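Long-range contacts in cryptochrome DASH, chloroplastic/mitochondrial (Arabidopsis thaliana, PDB 2J4D), which repairs cyclobutane pyrimidine dimers in single-stranded DNA, carrying FAD and a folate light antenna, and may also serve as a photoreceptor: residues A92-F97 with L421-C426; G96-C101 with L292-I297; Q240-G245 with S384-M389. All coordinates share one frame; numbering follows the deposited sequence.

Contact 1: A92-F97 with L421-C426. With FAD (flavin-adenine dinucleotide), chain C.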
loop_
_atom_site.group_PDB
_atom_site.type_symbol
_atom_site.label_atom_id
_atom_site.label_comp_id
_atom_site.label_asym_id
_atom_site.label_seq_id
_atom_site.Cartn_x
_atom_site.Cartn_y
_atom_site.Cartn_z
ATOM N N ALA A 92 -5.700 13.728 -2.887
ATOM C CA ALA A 92 -6.306 13.586 -4.207
ATOM C C ALA A 92 -5.737 12.460 -5.066
ATOM O O ALA A 92 -6.495 11.735 -5.714
ATOM C CB ALA A 92 -6.206 14.916 -4.961
ATOM N N LEU A 93 -4.417 12.305 -5.085
ATOM C CA LEU A 93 -3.838 11.256 -5.917
ATOM C C LEU A 93 -4.213 9.850 -5.450
ATOM O O LEU A 93 -4.554 9.007 -6.277
ATOM C CB LEU A 93 -2.316 11.410 -6.016
ATOM C CG LEU A 93 -1.822 12.694 -6.707
ATOM C CD1 LEU A 93 -0.312 12.720 -6.691
ATOM C CD2 LEU A 93 -2.330 12.767 -8.136
ATOM N N ARG A 94 -4.161 9.575 -4.147
ATOM C CA ARG A 94 -4.547 8.237 -3.703
ATOM C C ARG A 94 -6.048 8.069 -3.893
ATOM O O ARG A 94 -6.529 6.981 -4.207
ATOM C CB ARG A 94 -4.173 7.971 -2.233
ATOM C CG ARG A 94 -4.530 6.530 -1.818
ATOM C CD ARG A 94 -3.881 6.062 -0.505
ATOM N NE ARG A 94 -4.452 6.719 0.671
ATOM C CZ ARG A 94 -3.858 7.703 1.343
ATOM N NH1 ARG A 94 -2.669 8.152 0.955
ATOM N NH2 ARG A 94 -4.448 8.228 2.418
ATOM N N GLY A 95 -6.796 9.148 -3.708
ATOM C CA GLY A 95 -8.227 9.066 -3.921
ATOM C C GLY A 95 -8.522 8.682 -5.364
ATOM O O GLY A 95 -9.395 7.861 -5.637
ATOM N N GLY A 96 -7.798 9.284 -6.299
ATOM C CA GLY A 96 -8.005 8.965 -7.701
ATOM C C GLY A 96 -7.663 7.508 -7.990
ATOM O O GLY A 96 -8.356 6.832 -8.752
ATOM N N PHE A 97 -6.588 7.025 -7.381
ATOM C CA PHE A 97 -6.162 5.638 -7.563
ATOM C C PHE A 97 -7.249 4.706 -6.997
ATOM O O PHE A 97 -7.584 3.687 -7.608
ATOM C CB PHE A 97 -4.821 5.418 -6.848
ATOM C CG PHE A 97 -4.191 4.074 -7.117
ATOM C CD1 PHE A 97 -3.364 3.881 -8.232
ATOM C CD2 PHE A 97 -4.384 3.016 -6.236
ATOM C CE1 PHE A 97 -2.733 2.654 -8.459
ATOM C CE2 PHE A 97 -3.758 1.771 -6.449
ATOM C CZ PHE A 97 -2.929 1.591 -7.561
ATOM N N LEU A 421 0.347 6.845 -2.546
ATOM C CA LEU A 421 -0.622 5.945 -3.158
ATOM C C LEU A 421 -0.565 4.631 -2.376
ATOM O O LEU A 421 -1.588 3.981 -2.167
ATOM C CB LEU A 421 -0.257 5.645 -4.612
ATOM C CG LEU A 421 -0.207 6.820 -5.590
ATOM C CD1 LEU A 421 0.011 6.280 -6.991
ATOM C CD2 LEU A 421 -1.501 7.601 -5.528
ATOM N N ASP A 422 0.639 4.249 -1.946
ATOM C CA ASP A 422 0.811 3.000 -1.215
ATOM C C ASP A 422 0.702 3.126 0.289
ATOM O O ASP A 422 1.110 2.220 1.022
ATOM C CB ASP A 422 2.157 2.333 -1.562
ATOM C CG ASP A 422 3.370 3.210 -1.247
ATOM O OD1 ASP A 422 3.341 3.984 -0.264
ATOM O OD2 ASP A 422 4.379 3.097 -1.981
ATOM N N TYR A 423 0.132 4.224 0.763
ATOM C CA TYR A 423 0.023 4.408 2.199
ATOM C C TYR A 423 -0.573 3.191 2.873
ATOM O O TYR A 423 -1.637 2.712 2.487
ATOM C CB TYR A 423 -0.840 5.608 2.561
ATOM C CG TYR A 423 -1.156 5.621 4.043
ATOM C CD1 TYR A 423 -0.140 5.797 4.986
ATOM C CD2 TYR A 423 -2.456 5.407 4.504
ATOM C CE1 TYR A 423 -0.407 5.758 6.354
ATOM C CE2 TYR A 423 -2.738 5.362 5.875
ATOM C CZ TYR A 423 -1.705 5.541 6.790
ATOM O OH TYR A 423 -1.963 5.508 8.141
ATOM N N ASP A 424 0.132 2.728 3.899
ATOM C CA ASP A 424 -0.252 1.575 4.702
ATOM C C ASP A 424 0.160 1.991 6.118
ATOM O O ASP A 424 1.322 2.337 6.354
ATOM C CB ASP A 424 0.549 0.351 4.232
ATOM C CG ASP A 424 0.234 -0.894 5.024
ATOM O OD1 ASP A 424 -0.314 -1.847 4.429
ATOM O OD2 ASP A 424 0.532 -0.920 6.236
ATOM N N PRO A 425 -0.778 1.984 7.080
ATOM C CA PRO A 425 -0.354 2.399 8.418
ATOM C C PRO A 425 0.814 1.621 9.006
ATOM O O PRO A 425 1.715 2.211 9.603
ATOM C CB PRO A 425 -1.627 2.263 9.256
ATOM C CG PRO A 425 -2.409 1.199 8.534
ATOM C CD PRO A 425 -2.190 1.566 7.078
ATOM N N CYS A 426 0.798 0.306 8.825
ATOM C CA CYS A 426 1.841 -0.557 9.366
ATOM C C CYS A 426 3.203 -0.218 8.780
ATOM O O CYS A 426 4.174 -0.009 9.512
ATOM C CB CYS A 426 1.513 -2.019 9.070
ATOM S SG CYS A 426 -0.157 -2.522 9.562
HETATM P PA FAD C . 10.463 -2.689 -3.957
HETATM O O1A FAD C . 10.157 -3.159 -5.323
HETATM O O2A FAD C . 11.863 -2.389 -3.575
HETATM O O5B FAD C . 9.900 -3.740 -2.877
HETATM C C5B FAD C . 8.871 -4.688 -3.238
HETATM C C4B FAD C . 7.779 -4.641 -2.165
HETATM O O4B FAD C . 8.370 -4.956 -0.905
HETATM C C3B FAD C . 7.117 -3.281 -1.975
HETATM O O3B FAD C . 6.121 -3.016 -2.949
HETATM C C2B FAD C . 6.613 -3.400 -0.570
HETATM O O2B FAD C . 5.334 -3.981 -0.440
HETATM C C1B FAD C . 7.726 -4.197 0.132
HETATM N N9A FAD C . 8.750 -3.382 0.821
HETATM C C8A FAD C . 9.987 -2.996 0.343
HETATM N N7A FAD C . 10.669 -2.272 1.219
HETATM C C5A FAD C . 9.845 -2.186 2.320
HETATM C C6A FAD C . 9.999 -1.543 3.571
HETATM N N6A FAD C . 11.080 -0.869 3.942
HETATM N N1A FAD C . 8.951 -1.645 4.470
HETATM C C2A FAD C . 7.812 -2.334 4.129
HETATM N N3A FAD C . 7.601 -2.968 2.951
HETATM C C4A FAD C . 8.638 -2.855 2.077
HETATM N N1 FAD C . 5.740 1.114 1.976
HETATM C C2 FAD C . 4.380 0.936 1.834
HETATM O O2 FAD C . 3.931 -0.037 1.256
HETATM N N3 FAD C . 3.522 1.907 2.372
HETATM C C4 FAD C . 3.959 3.047 3.042
HETATM O O4 FAD C . 3.146 3.875 3.494
HETATM C C4X FAD C . 5.357 3.224 3.184
HETATM N N5 FAD C . 5.887 4.344 3.842
HETATM C C5X FAD C . 7.259 4.454 4.077
HETATM C C6 FAD C . 7.772 5.510 4.841
HETATM C C7 FAD C . 9.156 5.653 5.097
HETATM C C7M FAD C . 9.643 6.813 5.930
HETATM C C8 FAD C . 10.058 4.671 4.547
HETATM C C8M FAD C . 11.561 4.741 4.768
HETATM C C9 FAD C . 9.554 3.603 3.779
HETATM C C9A FAD C . 8.156 3.468 3.527
HETATM N N10 FAD C . 7.618 2.399 2.751
HETATM C C10 FAD C . 6.220 2.232 2.633
HETATM C "C1'" FAD C . 8.479 1.227 2.389
HETATM C "C2'" FAD C . 9.183 1.279 1.017
HETATM O "O2'" FAD C . 9.871 2.510 0.878
HETATM C "C3'" FAD C . 8.152 1.135 -0.100
HETATM O "O3'" FAD C . 7.391 -0.078 0.064
HETATM C "C4'" FAD C . 8.747 1.068 -1.518
HETATM O "O4'" FAD C . 9.452 2.274 -1.818
HETATM C "C5'" FAD C . 7.618 0.864 -2.520
HETATM O "O5'" FAD C . 8.151 0.774 -3.843
HETATM P P FAD C . 8.490 -0.564 -4.607
HETATM O O1P FAD C . 7.213 -1.292 -4.696
HETATM O O2P FAD C . 9.109 -0.226 -5.917
HETATM O O3P FAD C . 9.630 -1.316 -3.797
#
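The opening turns of helix 92-111 lie against the loop that leads into helix 425-436, the backbones coming as near as 4.6 Å between Arg94 CA and Leu421 CA. Leu421 has the largest share of the contact. With CG anti to its carbonyl carbon (chi1 -61°), it lays CD2 on the helix 3.4 Å from Leu93 O, near Leu93 CB and Phe97 CB, a fit suited to a branched apolar residue. The stem of Arg94, CG anti to the backbone N, passes Leu421, Arg94 CD lying 3.5 Å from Leu421 O. The chain then bends at chi3 (71°), so that Tyr423 CB sits over one guanidinium face, 3.5 Å from Arg94 NH1, which the carbonyls of Leu420 and Glu417 hold. The loop reads the flavin edge: FAD N3 donates to Asp422 O at 2.8 Å, and Asp424 N to FAD O4 at 3.3 Å. Asp422 is salt-bridged to Arg394, and Tyr423 OH makes a weak hydrogen bond to the folate. Helix 92-111 of the alpha/beta domain meets the FAD-binding domain, where Asp424 sits at the N-cap of helix 425-436, its OD2 taking a weak bond from Cys426 N; strand 245-248 adds Phe248, which touches both Phe97 and Leu421.

Contact 2: G96-C101 with L292-I297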
loop_
_atom_site.group_PDB
_atom_site.type_symbol
_atom_site.label_atom_id
_atom_site.label_comp_id
_atom_site.label_asym_id
_atom_site.label_seq_id
_atom_site.Cartn_x
_atom_site.Cartn_y
_atom_site.Cartn_z
ATOM N N GLY A 96 -7.798 9.284 -6.299
ATOM C CA GLY A 96 -8.005 8.965 -7.701
ATOM C C GLY A 96 -7.663 7.508 -7.990
ATOM O O GLY A 96 -8.356 6.832 -8.752
ATOM N N PHE A 97 -6.588 7.025 -7.381
ATOM C CA PHE A 97 -6.162 5.638 -7.563
ATOM C C PHE A 97 -7.249 4.706 -6.997
ATOM O O PHE A 97 -7.584 3.687 -7.608
ATOM C CB PHE A 97 -4.821 5.418 -6.848
ATOM C CG PHE A 97 -4.191 4.074 -7.117
ATOM C CD1 PHE A 97 -3.364 3.881 -8.232
ATOM C CD2 PHE A 97 -4.384 3.016 -6.236
ATOM C CE1 PHE A 97 -2.733 2.654 -8.459
ATOM C CE2 PHE A 97 -3.758 1.771 -6.449
ATOM C CZ PHE A 97 -2.929 1.591 -7.561
ATOM N N LEU A 98 -7.810 5.058 -5.839
ATOM C CA LEU A 98 -8.876 4.243 -5.249
ATOM C C LEU A 98 -10.068 4.111 -6.199
ATOM O O LEU A 98 -10.600 3.016 -6.379
ATOM C CB LEU A 98 -9.367 4.842 -3.917
ATOM C CG LEU A 98 -10.715 4.309 -3.387
ATOM C CD1 LEU A 98 -10.625 2.810 -3.132
ATOM C CD2 LEU A 98 -11.089 5.024 -2.087
ATOM N N MET A 99 -10.496 5.215 -6.812
ATOM C CA MET A 99 -11.641 5.142 -7.722
ATOM C C MET A 99 -11.357 4.177 -8.872
ATOM O O MET A 99 -12.221 3.381 -9.244
ATOM C CB MET A 99 -12.012 6.530 -8.275
ATOM C CG MET A 99 -12.411 7.550 -7.200
ATOM S SD MET A 99 -13.628 6.909 -5.996
ATOM C CE MET A 99 -12.967 7.505 -4.477
ATOM N N GLU A 100 -10.159 4.246 -9.444
ATOM C CA GLU A 100 -9.815 3.330 -10.527
ATOM C C GLU A 100 -9.867 1.888 -10.016
ATOM O O GLU A 100 -10.312 0.994 -10.735
ATOM C CB GLU A 100 -8.428 3.661 -11.098
ATOM C CG GLU A 100 -8.383 5.050 -11.736
ATOM C CD GLU A 100 -7.050 5.391 -12.380
ATOM O OE1 GLU A 100 -5.998 5.221 -11.732
ATOM O OE2 GLU A 100 -7.061 5.849 -13.541
ATOM N N CYS A 101 -9.428 1.665 -8.774
ATOM C CA CYS A 101 -9.462 0.319 -8.184
ATOM C C CYS A 101 -10.894 -0.202 -8.092
ATOM O O CYS A 101 -11.159 -1.371 -8.371
ATOM C CB CYS A 101 -8.865 0.314 -6.772
ATOM S SG CYS A 101 -7.074 0.556 -6.688
ATOM N N LEU A 292 -0.304 -3.386 -3.761
ATOM C CA LEU A 292 -0.263 -4.211 -2.559
ATOM C C LEU A 292 -1.030 -3.513 -1.438
ATOM O O LEU A 292 -1.779 -4.154 -0.696
ATOM C CB LEU A 292 1.187 -4.466 -2.120
ATOM C CG LEU A 292 1.905 -5.553 -2.933
ATOM C CD1 LEU A 292 3.401 -5.505 -2.681
ATOM C CD2 LEU A 292 1.322 -6.922 -2.550
ATOM N N ALA A 293 -0.862 -2.199 -1.324
ATOM C CA ALA A 293 -1.537 -1.431 -0.272
ATOM C C ALA A 293 -3.056 -1.536 -0.372
ATOM O O ALA A 293 -3.753 -1.672 0.635
ATOM C CB ALA A 293 -1.103 0.034 -0.331
ATOM N N PHE A 294 -3.576 -1.477 -1.589
ATOM C CA PHE A 294 -5.012 -1.587 -1.787
ATOM C C PHE A 294 -5.489 -3.030 -1.900
ATOM O O PHE A 294 -6.693 -3.289 -2.014
ATOM C CB PHE A 294 -5.423 -0.801 -3.029
ATOM C CG PHE A 294 -5.654 0.653 -2.759
ATOM C CD1 PHE A 294 -6.884 1.089 -2.276
ATOM C CD2 PHE A 294 -4.634 1.578 -2.950
ATOM C CE1 PHE A 294 -7.098 2.431 -1.984
ATOM C CE2 PHE A 294 -4.831 2.925 -2.662
ATOM C CZ PHE A 294 -6.067 3.355 -2.177
ATOM N N GLY A 295 -4.547 -3.968 -1.867
ATOM C CA GLY A 295 -4.907 -5.369 -1.986
ATOM C C GLY A 295 -5.337 -5.756 -3.396
ATOM O O GLY A 295 -6.075 -6.734 -3.565
ATOM N N CYS A 296 -4.898 -4.989 -4.400
ATOM C CA CYS A 296 -5.204 -5.279 -5.808
ATOM C C CYS A 296 -4.438 -6.525 -6.242
ATOM O O CYS A 296 -4.844 -7.223 -7.172
ATOM C CB CYS A 296 -4.818 -4.108 -6.713
ATOM S SG CYS A 296 -5.845 -2.652 -6.475
ATOM N N ILE A 297 -3.304 -6.764 -5.591
ATOM C CA ILE A 297 -2.499 -7.966 -5.831
ATOM C C ILE A 297 -2.049 -8.439 -4.454
ATOM O O ILE A 297 -2.063 -7.672 -3.484
ATOM C CB ILE A 297 -1.239 -7.721 -6.719
ATOM C CG1 ILE A 297 -0.342 -6.656 -6.080
ATOM C CG2 ILE A 297 -1.663 -7.367 -8.151
ATOM C CD1 ILE A 297 0.957 -6.410 -6.836
#
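Leu292, in the last turn of helix 289-293, takes no part in the contact with helix 92-111; it touches FAD and packs on Pro299 and Ile302. Two residues on, Phe294 swings its ring, CG anti to the carbonyl carbon, into the surface of helix 92-111, at residues 96-101, and is the centre of the contact. Three side chains from about one turn of that helix meet it. Phe97 slides past in the opposite direction, its centroid 5.5 Å from that of Phe294 and the planes turned by 45°, an oblique pair. Phe294 CD2 comes in at the edge of the Phe97 ring, 3.6 Å from Phe97 CD2. The Leu98 and Phe294 side chains cross at about a right angle, Leu98 CD1 lying 3.7 Å from Phe294 CE1; the Leu98 side chain also touches Tyr72 and Leu74 of strand 67-74. Cys101 SG approaches obliquely, 4.6 Å from the Phe294 ring centroid, a sulfur-aromatic contact. An alanine in place of Phe294 removes the ring that Phe97, Leu98 and Cys101 pack on, which would probably loosen the seating of helix 92-111. Gly295 ends the helix in a Schellman motif; its positive phi of 72° is easy for a residue without CB, and Gly295 N reaches back to Leu292 O at 3.0 Å. The turn delivers Cys296, whose SG meets Cys101 SG tip to tip at 3.4 Å. That separation is far too long for a disulfide, so the two buried thiols touch, and the contact is held by dispersion and sulfur-ring packing of aromatic, aliphatic and thiol groups.

Contact 3: Q240-G245 with S384-M389. With FAD (flavin-adenine dinucleotide), chain C.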
loop_
_atom_site.group_PDB
_atom_site.type_symbol
_atom_site.label_atom_id
_atom_site.label_comp_id
_atom_site.label_asym_id
_atom_site.label_seq_id
_atom_site.Cartn_x
_atom_site.Cartn_y
_atom_site.Cartn_z
ATOM N N GLN A 240 -6.890 15.760 -8.774
ATOM C CA GLN A 240 -5.536 16.161 -9.117
ATOM C C GLN A 240 -5.017 15.117 -10.090
ATOM O O GLN A 240 -5.239 13.924 -9.900
ATOM C CB GLN A 240 -4.651 16.191 -7.869
ATOM C CG GLN A 240 -3.271 16.784 -8.103
ATOM C CD GLN A 240 -2.411 16.744 -6.857
ATOM O OE1 GLN A 240 -2.884 17.032 -5.757
ATOM N NE2 GLN A 240 -1.138 16.396 -7.023
ATOM N N GLU A 241 -4.351 15.552 -11.149
ATOM C CA GLU A 241 -3.814 14.591 -12.096
ATOM C C GLU A 241 -2.298 14.673 -12.032
ATOM O O GLU A 241 -1.743 15.673 -11.583
ATOM C CB GLU A 241 -4.311 14.890 -13.513
ATOM C CG GLU A 241 -5.841 14.826 -13.673
ATOM C CD GLU A 241 -6.468 13.522 -13.153
ATOM O OE1 GLU A 241 -5.795 12.474 -13.183
ATOM O OE2 GLU A 241 -7.648 13.535 -12.727
ATOM N N VAL A 242 -1.637 13.603 -12.451
ATOM C CA VAL A 242 -0.181 13.545 -12.450
ATOM C C VAL A 242 0.319 14.326 -13.656
ATOM O O VAL A 242 -0.004 14.000 -14.795
ATOM C CB VAL A 242 0.303 12.083 -12.541
ATOM C CG1 VAL A 242 1.829 12.027 -12.653
ATOM C CG2 VAL A 242 -0.169 11.320 -11.311
ATOM N N THR A 243 1.111 15.355 -13.399
ATOM C CA THR A 243 1.632 16.196 -14.466
ATOM C C THR A 243 2.962 15.704 -15.041
ATOM O O THR A 243 3.221 15.870 -16.232
ATOM C CB THR A 243 1.791 17.639 -13.956
ATOM O OG1 THR A 243 2.589 17.634 -12.768
ATOM C CG2 THR A 243 0.432 18.235 -13.621
ATOM N N ARG A 244 3.791 15.098 -14.193
ATOM C CA ARG A 244 5.104 14.590 -14.601
ATOM C C ARG A 244 5.410 13.283 -13.894
ATOM O O ARG A 244 4.803 12.975 -12.873
ATOM C CB ARG A 244 6.212 15.556 -14.200
ATOM C CG ARG A 244 6.024 16.997 -14.582
ATOM C CD ARG A 244 7.319 17.728 -14.275
ATOM N NE ARG A 244 8.418 17.120 -15.014
ATOM C CZ ARG A 244 9.703 17.296 -14.736
ATOM N NH1 ARG A 244 10.064 18.066 -13.720
ATOM N NH2 ARG A 244 10.624 16.710 -15.487
ATOM N N GLY A 245 6.377 12.537 -14.423
ATOM C CA GLY A 245 6.777 11.288 -13.797
ATOM C C GLY A 245 5.818 10.118 -13.912
ATOM O O GLY A 245 5.042 10.020 -14.853
ATOM N N SER A 384 4.508 14.900 -3.886
ATOM C CA SER A 384 3.277 15.670 -4.061
ATOM C C SER A 384 2.743 15.648 -5.498
ATOM O O SER A 384 1.561 15.861 -5.727
ATOM C CB SER A 384 3.476 17.117 -3.586
ATOM O OG SER A 384 4.529 17.734 -4.291
ATOM N N THR A 385 3.613 15.364 -6.456
ATOM C CA THR A 385 3.230 15.315 -7.863
ATOM C C THR A 385 2.714 13.950 -8.317
ATOM O O THR A 385 1.805 13.867 -9.145
ATOM C CB THR A 385 4.435 15.664 -8.778
ATOM O OG1 THR A 385 4.979 16.930 -8.388
ATOM C CG2 THR A 385 4.010 15.710 -10.249
ATOM N N THR A 386 3.296 12.883 -7.779
ATOM C CA THR A 386 2.925 11.526 -8.201
ATOM C C THR A 386 2.336 10.620 -7.119
ATOM O O THR A 386 1.710 9.616 -7.438
ATOM C CB THR A 386 4.151 10.786 -8.763
ATOM O OG1 THR A 386 5.091 10.597 -7.700
ATOM C CG2 THR A 386 4.829 11.602 -9.886
ATOM N N GLY A 387 2.548 10.956 -5.850
ATOM C CA GLY A 387 2.032 10.105 -4.785
ATOM C C GLY A 387 2.956 8.925 -4.514
ATOM O O GLY A 387 2.587 7.958 -3.838
ATOM N N PHE A 388 4.168 8.995 -5.054
ATOM C CA PHE A 388 5.155 7.936 -4.857
ATOM C C PHE A 388 6.528 8.550 -4.596
ATOM O O PHE A 388 6.792 9.688 -4.988
ATOM C CB PHE A 388 5.235 7.044 -6.106
ATOM C CG PHE A 388 6.139 5.845 -5.948
ATOM C CD1 PHE A 388 5.653 4.657 -5.410
ATOM C CD2 PHE A 388 7.484 5.910 -6.316
ATOM C CE1 PHE A 388 6.489 3.547 -5.234
ATOM C CE2 PHE A 388 8.332 4.801 -6.144
ATOM C CZ PHE A 388 7.828 3.618 -5.599
ATOM N N MET A 389 7.385 7.800 -3.908
ATOM C CA MET A 389 8.757 8.223 -3.632
ATOM C C MET A 389 9.552 6.934 -3.508
ATOM O O MET A 389 9.044 5.948 -2.961
ATOM C CB MET A 389 8.862 9.020 -2.326
ATOM C CG MET A 389 10.257 9.626 -2.101
ATOM S SD MET A 389 10.493 10.446 -0.510
ATOM C CE MET A 389 9.149 11.675 -0.526
HETATM P PA FAD C . 10.463 -2.689 -3.957
HETATM O O1A FAD C . 10.157 -3.159 -5.323
HETATM O O2A FAD C . 11.863 -2.389 -3.575
HETATM O O5B FAD C . 9.900 -3.740 -2.877
HETATM C C5B FAD C . 8.871 -4.688 -3.238
HETATM C C4B FAD C . 7.779 -4.641 -2.165
HETATM O O4B FAD C . 8.370 -4.956 -0.905
HETATM C C3B FAD C . 7.117 -3.281 -1.975
HETATM O O3B FAD C . 6.121 -3.016 -2.949
HETATM C C2B FAD C . 6.613 -3.400 -0.570
HETATM O O2B FAD C . 5.334 -3.981 -0.440
HETATM C C1B FAD C . 7.726 -4.197 0.132
HETATM N N9A FAD C . 8.750 -3.382 0.821
HETATM C C8A FAD C . 9.987 -2.996 0.343
HETATM N N7A FAD C . 10.669 -2.272 1.219
HETATM C C5A FAD C . 9.845 -2.186 2.320
HETATM C C6A FAD C . 9.999 -1.543 3.571
HETATM N N6A FAD C . 11.080 -0.869 3.942
HETATM N N1A FAD C . 8.951 -1.645 4.470
HETATM C C2A FAD C . 7.812 -2.334 4.129
HETATM N N3A FAD C . 7.601 -2.968 2.951
HETATM C C4A FAD C . 8.638 -2.855 2.077
HETATM N N1 FAD C . 5.740 1.114 1.976
HETATM C C2 FAD C . 4.380 0.936 1.834
HETATM O O2 FAD C . 3.931 -0.037 1.256
HETATM N N3 FAD C . 3.522 1.907 2.372
HETATM C C4 FAD C . 3.959 3.047 3.042
HETATM O O4 FAD C . 3.146 3.875 3.494
HETATM C C4X FAD C . 5.357 3.224 3.184
HETATM N N5 FAD C . 5.887 4.344 3.842
HETATM C C5X FAD C . 7.259 4.454 4.077
HETATM C C6 FAD C . 7.772 5.510 4.841
HETATM C C7 FAD C . 9.156 5.653 5.097
HETATM C C7M FAD C . 9.643 6.813 5.930
HETATM C C8 FAD C . 10.058 4.671 4.547
HETATM C C8M FAD C . 11.561 4.741 4.768
HETATM C C9 FAD C . 9.554 3.603 3.779
HETATM C C9A FAD C . 8.156 3.468 3.527
HETATM N N10 FAD C . 7.618 2.399 2.751
HETATM C C10 FAD C . 6.220 2.232 2.633
HETATM C "C1'" FAD C . 8.479 1.227 2.389
HETATM C "C2'" FAD C . 9.183 1.279 1.017
HETATM O "O2'" FAD C . 9.871 2.510 0.878
HETATM C "C3'" FAD C . 8.152 1.135 -0.100
HETATM O "O3'" FAD C . 7.391 -0.078 0.064
HETATM C "C4'" FAD C . 8.747 1.068 -1.518
HETATM O "O4'" FAD C . 9.452 2.274 -1.818
HETATM C "C5'" FAD C . 7.618 0.864 -2.520
HETATM O "O5'" FAD C . 8.151 0.774 -3.843
HETATM P P FAD C . 8.490 -0.564 -4.607
HETATM O O1P FAD C . 7.213 -1.292 -4.696
HETATM O O2P FAD C . 9.109 -0.226 -5.917
HETATM O O3P FAD C . 9.630 -1.316 -3.797
HETATM O O HOH W 1 0.130 15.923 -9.662
#
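An ST turn closes the C-terminal end of helix 374-386, and the loop before strand 245-248 packs across it. Thr386 holds OG1 in the crowded position between its backbone N and carbonyl carbon (chi1 66°), where OG1 accepts from Phe388 N at 3.2 Å and also bonds to Glu382 O. The hydroxyl is thereby spent on its own helix end, and the methyl turns to the loop. This is the tight part: Thr386 CG2 lies 3.3 Å from Arg244 O, a buried carbonyl with no polar partner, and 4.1 Å from Val242 CG1. Thr385, whose OG1 bonds to Lys381 O, belongs to it too and turns its CG2 to Thr243 OG1, 3.5 Å away. Gly245 suits its place because a CB there would crowd the Thr386 methyl. Gly387, with phi 82°, takes the chain out of the helix so that Phe388 can bring the edge of its ring to FAD, CZ standing 3.4 Å from O5'. Towards solvent, where Thr243 and Gln240 lie, the fit is looser and polar. Gln240, fully extended, is long enough to bridge the remaining distance: NE2 donates to Ser384 O at 3.0 Å, nearly along the C=O axis (166°) and in the plane of its own amide. NE2 also donates to a water, which in turn donates hydrogen bonds to Glu241 O and Thr385 O, each 2.7 Å from the water oxygen.

Contacts 1 and 2 share Gly96 and Phe97 on helix 92-111, and their centres are 8 Å apart; they join where Arg94 CG packs 3.5 Å from Phe294 CZ. Contact 3, centred 12 Å from contact 1, falls between its segments along the chain and is tied to it by a probable hydrogen bond from Leu421 N to Gly387 O, 2.8 Å, while Leu93 CD1 packs 3.4 Å from Thr385 O. Contacts 2 and 3 alternate in sequence without touching. Around FAD the roles differ: contact 1 grips the flavin, contact 3 borders the chain near O5', and the Phe294 side chain of contact 2 stays about 10 Å from the cofactor, although Leu292 of the same segment touches it.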